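Local coordinates for protein arylalkylamine N-Acetyltransferase like 5b (Aedes aegypti, PDB 4FD4) that probably transfers acyl groups, such as acetyl from acetyl-CoA, to the amino group of arylalkylamines such as serotonin, as a member of the GNAT acetyltransferase family, at residues 38-44 with 99-103; 106-111 with 187-192. One frame throughout, in Å; residues are numbered along the deposited sequence.

Contact 1 (38-44 with 99-103)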
ATOM      1  N   TYR A  38      -9.454  10.621  -7.166  1.00 35.02           N
ATOM      2  CA  TYR A  38      -8.702  11.772  -7.651  1.00 36.40           C
ATOM      3  C   TYR A  38      -9.553  12.662  -8.547  1.00 41.98           C
ATOM      4  O   TYR A  38     -10.250  12.187  -9.450  1.00 37.87           O
ATOM      5  CB  TYR A  38      -7.453  11.327  -8.407  1.00 34.23           C
ATOM      6  CG  TYR A  38      -6.481  12.448  -8.751  1.00 32.49           C
ATOM      7  CD1 TYR A  38      -5.880  13.209  -7.760  1.00 32.75           C
ATOM      8  CD2 TYR A  38      -6.139  12.711 -10.061  1.00 35.62           C
ATOM      9  CE1 TYR A  38      -4.971  14.220  -8.075  1.00 33.92           C
ATOM     10  CE2 TYR A  38      -5.240  13.716 -10.390  1.00 35.25           C
ATOM     11  CZ  TYR A  38      -4.663  14.463  -9.395  1.00 35.37           C
ATOM     12  OH  TYR A  38      -3.766  15.450  -9.729  1.00 33.31           O
ATOM     13  N   VAL A  39      -9.456  13.960  -8.277  1.00 42.33           N
ATOM     14  CA  VAL A  39     -10.237  15.009  -8.920  1.00 42.41           C
ATOM     15  C   VAL A  39     -10.100  15.115 -10.444  1.00 43.58           C
ATOM     16  O   VAL A  39     -11.077  15.435 -11.129  1.00 47.84           O
ATOM     17  CB  VAL A  39      -9.905  16.359  -8.250  1.00 44.52           C
ATOM     18  CG1 VAL A  39      -9.984  17.508  -9.246  1.00 47.27           C
ATOM     19  CG2 VAL A  39     -10.808  16.582  -7.046  1.00 44.38           C
ATOM     20  N   HIS A  40      -8.910  14.855 -10.980  1.00 43.06           N
ATOM     21  CA  HIS A  40      -8.687  15.053 -12.414  1.00 38.87           C
ATOM     22  C   HIS A  40      -8.641  13.769 -13.249  1.00 45.45           C
ATOM     23  O   HIS A  40      -8.117  13.772 -14.367  1.00 49.69           O
ATOM     24  CB  HIS A  40      -7.425  15.886 -12.665  1.00 44.35           C
ATOM     25  CG  HIS A  40      -7.393  17.179 -11.911  1.00 49.72           C
ATOM     26  ND1 HIS A  40      -8.282  18.205 -12.154  1.00 47.42           N
ATOM     27  CD2 HIS A  40      -6.578  17.612 -10.921  1.00 50.06           C
ATOM     28  CE1 HIS A  40      -8.015  19.214 -11.344  1.00 54.89           C
ATOM     29  NE2 HIS A  40      -6.986  18.879 -10.583  1.00 54.31           N
ATOM     30  N   GLY A  41      -9.190  12.679 -12.720  1.00 42.78           N
ATOM     31  CA  GLY A  41      -9.179  11.412 -13.433  1.00 44.44           C
ATOM     32  C   GLY A  41      -8.862  10.229 -12.534  1.00 44.86           C
ATOM     33  O   GLY A  41      -7.937  10.284 -11.710  1.00 34.86           O
ATOM     34  N   LYS A  42      -9.623   9.150 -12.691  1.00 44.51           N
ATOM     35  CA  LYS A  42      -9.491   8.000 -11.807  1.00 43.94           C
ATOM     36  C   LYS A  42      -8.404   7.011 -12.242  1.00 39.11           C
ATOM     37  O   LYS A  42      -7.996   6.150 -11.460  1.00 37.75           O
ATOM     38  CB  LYS A  42     -10.839   7.277 -11.673  1.00 44.38           C
ATOM     39  CG  LYS A  42     -11.377   6.720 -12.994  1.00 53.85           C
ATOM     40  CD  LYS A  42     -12.742   6.049 -12.819  1.00 54.72           C
ATOM     41  CE  LYS A  42     -13.780   7.008 -12.241  1.00 59.59           C
ATOM     42  NZ  LYS A  42     -13.926   6.884 -10.756  1.00 58.06           N
ATOM     43  N   SER A  43      -7.933   7.121 -13.479  1.00 37.45           N
ATOM     44  CA  SER A  43      -6.950   6.155 -13.975  1.00 38.20           C
ATOM     45  C   SER A  43      -5.587   6.349 -13.317  1.00 36.75           C
ATOM     46  O   SER A  43      -5.199   7.480 -12.991  1.00 32.31           O
ATOM     47  CB  SER A  43      -6.790   6.247 -15.493  1.00 39.78           C
ATOM     48  OG  SER A  43      -5.868   5.267 -15.951  1.00 43.04           O
ATOM     49  N   HIS A  44      -4.862   5.249 -13.126  1.00 35.26           N
ATOM     50  CA  HIS A  44      -3.487   5.341 -12.635  1.00 28.91           C
ATOM     51  C   HIS A  44      -2.519   5.721 -13.760  1.00 31.29           C
ATOM     52  O   HIS A  44      -2.832   5.609 -14.950  1.00 30.68           O
ATOM     53  CB  HIS A  44      -3.048   4.053 -11.915  1.00 29.84           C
ATOM     54  CG  HIS A  44      -2.599   2.957 -12.835  1.00 28.50           C
ATOM     55  ND1 HIS A  44      -3.472   2.022 -13.366  1.00 30.21           N
ATOM     56  CD2 HIS A  44      -1.375   2.622 -13.292  1.00 32.29           C
ATOM     57  CE1 HIS A  44      -2.801   1.176 -14.118  1.00 30.02           C
ATOM     58  NE2 HIS A  44      -1.520   1.515 -14.095  1.00 34.26           N
ATOM     59  N   LYS A  99       1.306  15.004 -12.848  1.00 30.51           N
ATOM     60  CA  LYS A  99       0.877  15.748 -11.679  1.00 33.13           C
ATOM     61  C   LYS A  99       0.133  14.834 -10.715  1.00 29.52           C
ATOM     62  O   LYS A  99       0.258  14.985  -9.508  1.00 25.95           O
ATOM     63  CB  LYS A  99       0.010  16.960 -12.051  1.00 33.06           C
ATOM     64  CG  LYS A  99      -0.565  17.674 -10.817  1.00 36.58           C
ATOM     65  CD  LYS A  99      -0.741  19.167 -11.040  1.00 42.33           C
ATOM     66  CE  LYS A  99      -1.488  19.820  -9.884  1.00 42.63           C
ATOM     67  NZ  LYS A  99      -0.904  19.495  -8.556  1.00 45.58           N
ATOM     68  N   LYS A 100      -0.636  13.882 -11.244  1.00 27.09           N
ATOM     69  CA  LYS A 100      -1.415  13.004 -10.373  1.00 30.23           C
ATOM     70  C   LYS A 100      -0.517  12.229  -9.418  1.00 24.04           C
ATOM     71  O   LYS A 100      -0.804  12.133  -8.214  1.00 24.39           O
ATOM     72  CB  LYS A 100      -2.268  12.021 -11.176  1.00 30.25           C
ATOM     73  CG  LYS A 100      -3.038  11.046 -10.284  1.00 27.75           C
ATOM     74  CD  LYS A 100      -4.061  10.224 -11.058  1.00 26.52           C
ATOM     75  CE  LYS A 100      -4.764   9.234 -10.151  1.00 29.73           C
ATOM     76  NZ  LYS A 100      -6.022   8.680 -10.757  1.00 34.68           N
ATOM     77  N   TRP A 101       0.553  11.659  -9.955  1.00 24.73           N
ATOM     78  CA  TRP A 101       1.452  10.860  -9.119  1.00 28.78           C
ATOM     79  C   TRP A 101       2.183  11.750  -8.123  1.00 28.34           C
ATOM     80  O   TRP A 101       2.404  11.334  -6.995  1.00 26.07           O
ATOM     81  CB  TRP A 101       2.438  10.016  -9.933  1.00 30.16           C
ATOM     82  CG  TRP A 101       3.394   9.212  -9.058  1.00 30.15           C
ATOM     83  CD1 TRP A 101       4.763   9.271  -9.060  1.00 29.71           C
ATOM     84  CD2 TRP A 101       3.039   8.267  -8.039  1.00 27.18           C
ATOM     85  NE1 TRP A 101       5.277   8.404  -8.124  1.00 26.82           N
ATOM     86  CE2 TRP A 101       4.236   7.782  -7.474  1.00 32.73           C
ATOM     87  CE3 TRP A 101       1.820   7.773  -7.554  1.00 29.19           C
ATOM     88  CZ2 TRP A 101       4.257   6.831  -6.455  1.00 31.32           C
ATOM     89  CZ3 TRP A 101       1.840   6.834  -6.529  1.00 34.38           C
ATOM     90  CH2 TRP A 101       3.051   6.374  -5.995  1.00 30.10           C
ATOM     91  N   GLY A 102       2.554  12.962  -8.535  1.00 26.29           N
ATOM     92  CA  GLY A 102       3.142  13.922  -7.599  1.00 29.03           C
ATOM     93  C   GLY A 102       2.223  14.250  -6.429  1.00 26.43           C
ATOM     94  O   GLY A 102       2.649  14.268  -5.262  1.00 29.68           O
ATOM     95  N   ASP A 103       0.950  14.494  -6.737  1.00 27.28           N
ATOM     96  CA  ASP A 103      -0.046  14.774  -5.709  1.00 26.20           C
ATOM     97  C   ASP A 103      -0.236  13.592  -4.763  1.00 27.29           C
ATOM     98  O   ASP A 103      -0.335  13.758  -3.528  1.00 26.33           O
ATOM     99  CB  ASP A 103      -1.401  15.145  -6.337  1.00 28.85           C
ATOM    100  CG  ASP A 103      -1.368  16.466  -7.096  1.00 35.02           C
ATOM    101  OD1 ASP A 103      -2.281  16.674  -7.932  1.00 30.87           O
ATOM    102  OD2 ASP A 103      -0.440  17.284  -6.866  1.00 32.35           O
TER

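Contact 2 (106-111 with 187-192)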
ATOM      1  N   LYS A 106       2.749  13.265  -2.460  1.00 22.44           N
ATOM      2  CA  LYS A 106       2.638  14.203  -1.334  1.00 28.04           C
ATOM      3  C   LYS A 106       1.672  13.734  -0.270  1.00 26.41           C
ATOM      4  O   LYS A 106       1.955  13.854   0.930  1.00 26.20           O
ATOM      5  CB  LYS A 106       2.236  15.601  -1.808  1.00 26.63           C
ATOM      6  CG  LYS A 106       3.288  16.309  -2.638  1.00 32.04           C
ATOM      7  CD  LYS A 106       2.660  17.550  -3.243  1.00 36.83           C
ATOM      8  CE  LYS A 106       3.612  18.263  -4.176  1.00 47.31           C
ATOM      9  NZ  LYS A 106       3.007  19.535  -4.650  1.00 46.22           N
ATOM     10  N   LEU A 107       0.526  13.213  -0.695  1.00 22.92           N
ATOM     11  CA  LEU A 107      -0.410  12.621   0.268  1.00 21.15           C
ATOM     12  C   LEU A 107       0.197  11.469   1.095  1.00 22.38           C
ATOM     13  O   LEU A 107       0.051  11.417   2.325  1.00 23.93           O
ATOM     14  CB  LEU A 107      -1.683  12.153  -0.432  1.00 24.55           C
ATOM     15  CG  LEU A 107      -2.645  11.296   0.392  1.00 25.83           C
ATOM     16  CD1 LEU A 107      -3.184  12.057   1.611  1.00 27.78           C
ATOM     17  CD2 LEU A 107      -3.790  10.831  -0.496  1.00 35.29           C
ATOM     18  N   LEU A 108       0.867  10.548   0.416  1.00 20.50           N
ATOM     19  CA  LEU A 108       1.527   9.410   1.063  1.00 24.58           C
ATOM     20  C   LEU A 108       2.589   9.876   2.047  1.00 26.22           C
ATOM     21  O   LEU A 108       2.709   9.346   3.161  1.00 23.64           O
ATOM     22  CB  LEU A 108       2.184   8.507   0.016  1.00 23.31           C
ATOM     23  CG  LEU A 108       1.236   7.803  -0.955  1.00 23.95           C
ATOM     24  CD1 LEU A 108       2.023   6.968  -1.977  1.00 26.00           C
ATOM     25  CD2 LEU A 108       0.258   6.938  -0.188  1.00 25.80           C
ATOM     26  N   ALA A 109       3.377  10.852   1.606  1.00 24.92           N
ATOM     27  CA  ALA A 109       4.384  11.474   2.449  1.00 27.02           C
ATOM     28  C   ALA A 109       3.740  12.046   3.712  1.00 22.92           C
ATOM     29  O   ALA A 109       4.260  11.870   4.812  1.00 24.26           O
ATOM     30  CB  ALA A 109       5.128  12.567   1.677  1.00 23.66           C
ATOM     31  N   LEU A 110       2.609  12.725   3.563  1.00 23.41           N
ATOM     32  CA  LEU A 110       1.911  13.293   4.726  1.00 22.70           C
ATOM     33  C   LEU A 110       1.477  12.185   5.677  1.00 28.96           C
ATOM     34  O   LEU A 110       1.632  12.294   6.903  1.00 24.91           O
ATOM     35  CB  LEU A 110       0.683  14.092   4.284  1.00 24.10           C
ATOM     36  CG  LEU A 110      -0.340  14.478   5.362  1.00 26.34           C
ATOM     37  CD1 LEU A 110       0.281  15.377   6.423  1.00 32.68           C
ATOM     38  CD2 LEU A 110      -1.530  15.172   4.714  1.00 29.82           C
ATOM     39  N   LEU A 111       0.926  11.116   5.105  1.00 23.32           N
ATOM     40  CA  LEU A 111       0.483   9.987   5.914  1.00 29.46           C
ATOM     41  C   LEU A 111       1.659   9.452   6.724  1.00 25.16           C
ATOM     42  O   LEU A 111       1.542   9.218   7.941  1.00 25.84           O
ATOM     43  CB  LEU A 111      -0.120   8.891   5.035  1.00 23.33           C
ATOM     44  CG  LEU A 111      -1.474   9.242   4.407  1.00 26.71           C
ATOM     45  CD1 LEU A 111      -1.737   8.355   3.203  1.00 29.06           C
ATOM     46  CD2 LEU A 111      -2.594   9.122   5.430  1.00 31.19           C
ATOM     47  N   LEU A 187      -6.749   9.875   8.440  1.00 37.56           N
ATOM     48  CA  LEU A 187      -6.939  11.068   7.627  1.00 42.10           C
ATOM     49  C   LEU A 187      -8.172  10.922   6.757  1.00 42.03           C
ATOM     50  O   LEU A 187      -8.263  10.010   5.927  1.00 41.11           O
ATOM     51  CB  LEU A 187      -5.702  11.339   6.758  1.00 42.93           C
ATOM     52  CG  LEU A 187      -5.827  12.320   5.578  1.00 42.85           C
ATOM     53  CD1 LEU A 187      -4.559  13.151   5.391  1.00 45.11           C
ATOM     54  CD2 LEU A 187      -6.135  11.588   4.299  1.00 43.63           C
ATOM     55  N   ALA A 188      -9.122  11.829   6.951  1.00 44.39           N
ATOM     56  CA  ALA A 188     -10.286  11.896   6.088  1.00 41.06           C
ATOM     57  C   ALA A 188      -9.845  12.373   4.708  1.00 41.23           C
ATOM     58  O   ALA A 188      -9.338  13.486   4.556  1.00 42.86           O
ATOM     59  CB  ALA A 188     -11.333  12.824   6.681  1.00 42.07           C
ATOM     60  N   LEU A 189     -10.045  11.523   3.709  1.00 37.64           N
ATOM     61  CA  LEU A 189      -9.592  11.792   2.348  1.00 41.71           C
ATOM     62  C   LEU A 189     -10.121  13.107   1.768  1.00 44.73           C
ATOM     63  O   LEU A 189      -9.361  13.892   1.190  1.00 42.52           O
ATOM     64  CB  LEU A 189      -9.989  10.638   1.429  1.00 42.54           C
ATOM     65  CG  LEU A 189      -8.883   9.993   0.597  1.00 43.61           C
ATOM     66  CD1 LEU A 189      -9.481   9.246  -0.580  1.00 40.05           C
ATOM     67  CD2 LEU A 189      -7.896  11.039   0.125  1.00 44.12           C
ATOM     68  N   GLY A 190     -11.425  13.339   1.902  1.00 44.97           N
ATOM     69  CA  GLY A 190     -12.037  14.544   1.357  1.00 43.75           C
ATOM     70  C   GLY A 190     -11.600  15.813   2.073  1.00 43.20           C
ATOM     71  O   GLY A 190     -11.739  16.917   1.545  1.00 44.89           O
ATOM     72  N   ASP A 191     -11.071  15.659   3.282  1.00 42.86           N
ATOM     73  CA  ASP A 191     -10.571  16.808   4.027  1.00 41.81           C
ATOM     74  C   ASP A 191      -9.124  17.169   3.659  1.00 43.35           C
ATOM     75  O   ASP A 191      -8.614  18.208   4.082  1.00 43.06           O
ATOM     76  CB  ASP A 191     -10.708  16.580   5.534  1.00 46.07           C
ATOM     77  CG  ASP A 191     -12.157  16.554   5.993  1.00 47.56           C
ATOM     78  OD1 ASP A 191     -13.030  17.056   5.253  1.00 48.79           O
ATOM     79  OD2 ASP A 191     -12.420  16.032   7.101  1.00 51.71           O
ATOM     80  N   TYR A 192      -8.466  16.316   2.873  1.00 36.91           N
ATOM     81  CA  TYR A 192      -7.087  16.579   2.472  1.00 36.47           C
ATOM     82  C   TYR A 192      -6.966  17.837   1.614  1.00 34.33           C
ATOM     83  O   TYR A 192      -7.764  18.057   0.699  1.00 36.03           O
ATOM     84  CB  TYR A 192      -6.457  15.382   1.729  1.00 37.36           C
ATOM     85  CG  TYR A 192      -5.060  15.682   1.212  1.00 30.02           C
ATOM     86  CD1 TYR A 192      -3.966  15.713   2.079  1.00 28.50           C
ATOM     87  CD2 TYR A 192      -4.835  15.946  -0.131  1.00 27.46           C
ATOM     88  CE1 TYR A 192      -2.685  16.000   1.619  1.00 26.91           C
ATOM     89  CE2 TYR A 192      -3.550  16.236  -0.600  1.00 30.08           C
ATOM     90  CZ  TYR A 192      -2.487  16.262   0.282  1.00 27.89           C
ATOM     91  OH  TYR A 192      -1.220  16.536  -0.170  1.00 29.42           O
TER

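Contact 1 (38-44 with 99-103)
In this GNAT-fold enzyme, residues 38-44, which link helix 33-37 to helix 46-53, begin with a type I beta turn from Y38 to G41 and then run on without regular structure past the first turn of helix 99-115. The backbones stay well apart: the closest CA atoms are those of H40 and K100, 7.8 Å apart, with Y38 CA and K100 CA at 7.9 Å and H44 CA and W101 CA at 8.2 Å, so side chains must bridge the gap. G41 has a phi of 138°, at which a CB would jam against the preceding carbonyl oxygen; glycine lets the chain turn its own carbonyl to the helix.

K100 does most of the bridging, an example of a lysine that gathers backbone carbonyls. Its nearly fully extended side chain runs past Y38, with CG over one face of the ring, 3.7 Å from the centroid in a CH-pi contact, and CD 3.4 Å from Y38 CD2. The ammonium group thus reaches into the curve of the loop, where NZ donates hydrogen bonds to G41 O and S43 O, both at 2.7 Å, and a further one to T35 O in helix 33-37. The charge is therefore met by main-chain oxygens, and the loop curves around it. At the far end of the Y38 ring a second polar link forms with D103, one helical turn after K99. K99 NZ makes a salt bridge to D103 OD2 at 2.8 Å, while D103 OD1 accepts the hydrogen bond from Y38 OH at 2.6 Å.

Contact 2 (106-111 with 187-192)
L187, near the end of strand 182-188, points its side chain at helix 99-115 and meets three of its leucines: CD1 lies 3.7 Å from L110 CD2, CD2 lies 4.0 Å from L107 CD1, and CB lies 4.0 Å from L111 CD2. These partners, at positions 107, 110 and 111, follow the i, i+3, i+4 spacing that places residues on one side of a helix. The strand then gives way to a tight bend through 189-191, where the backbone takes helical angles. L189 brings its end back to the helix, with CD2 4.2 Å from L107 CD2, and its amide-to-carbonyl link with Y192 (Y192 N to L189 O, 3.1 Å) helps close the bend.

That reversal returns Y192 to the helix. L107 CD1 sits over one face of its ring, 4.0 Å from the centroid in a CH-pi contact, while L110 CD2 approaches the ring edge, 3.4 Å from CE1. Farther out, Y192 OH rests 3.9 Å from K106 CB. No hydrogen bond joins the two segments, so the fit depends on shape and apolar contact; F201 and I210 add to the same cluster. Here helix 99-115 packs one side, through L107, L110 and L111, against the end of an outermost strand of the sheet and the turn that follows it, a layering of helix on sheet characteristic of the alpha/beta GNAT fold.

How the contacts relate
Both contacts draw on helix 99-115, and their centres lie 14 Å apart. Contact 1 uses its first turn, contact 2 its middle, and both segments of contact 1 precede both segments of contact 2 in sequence. The partners differ in kind, a loop between two N-terminal helices in contact 1 and the edge of the seven-stranded sheet in contact 2. The two meet directly where W101 CH2 packs 4.2 Å from L108 CD1, on the helix itself. The general principle is that one helix can join sequence-distant parts of a fold, here by polar links to a loop at its start and leucine packing against the sheet farther along.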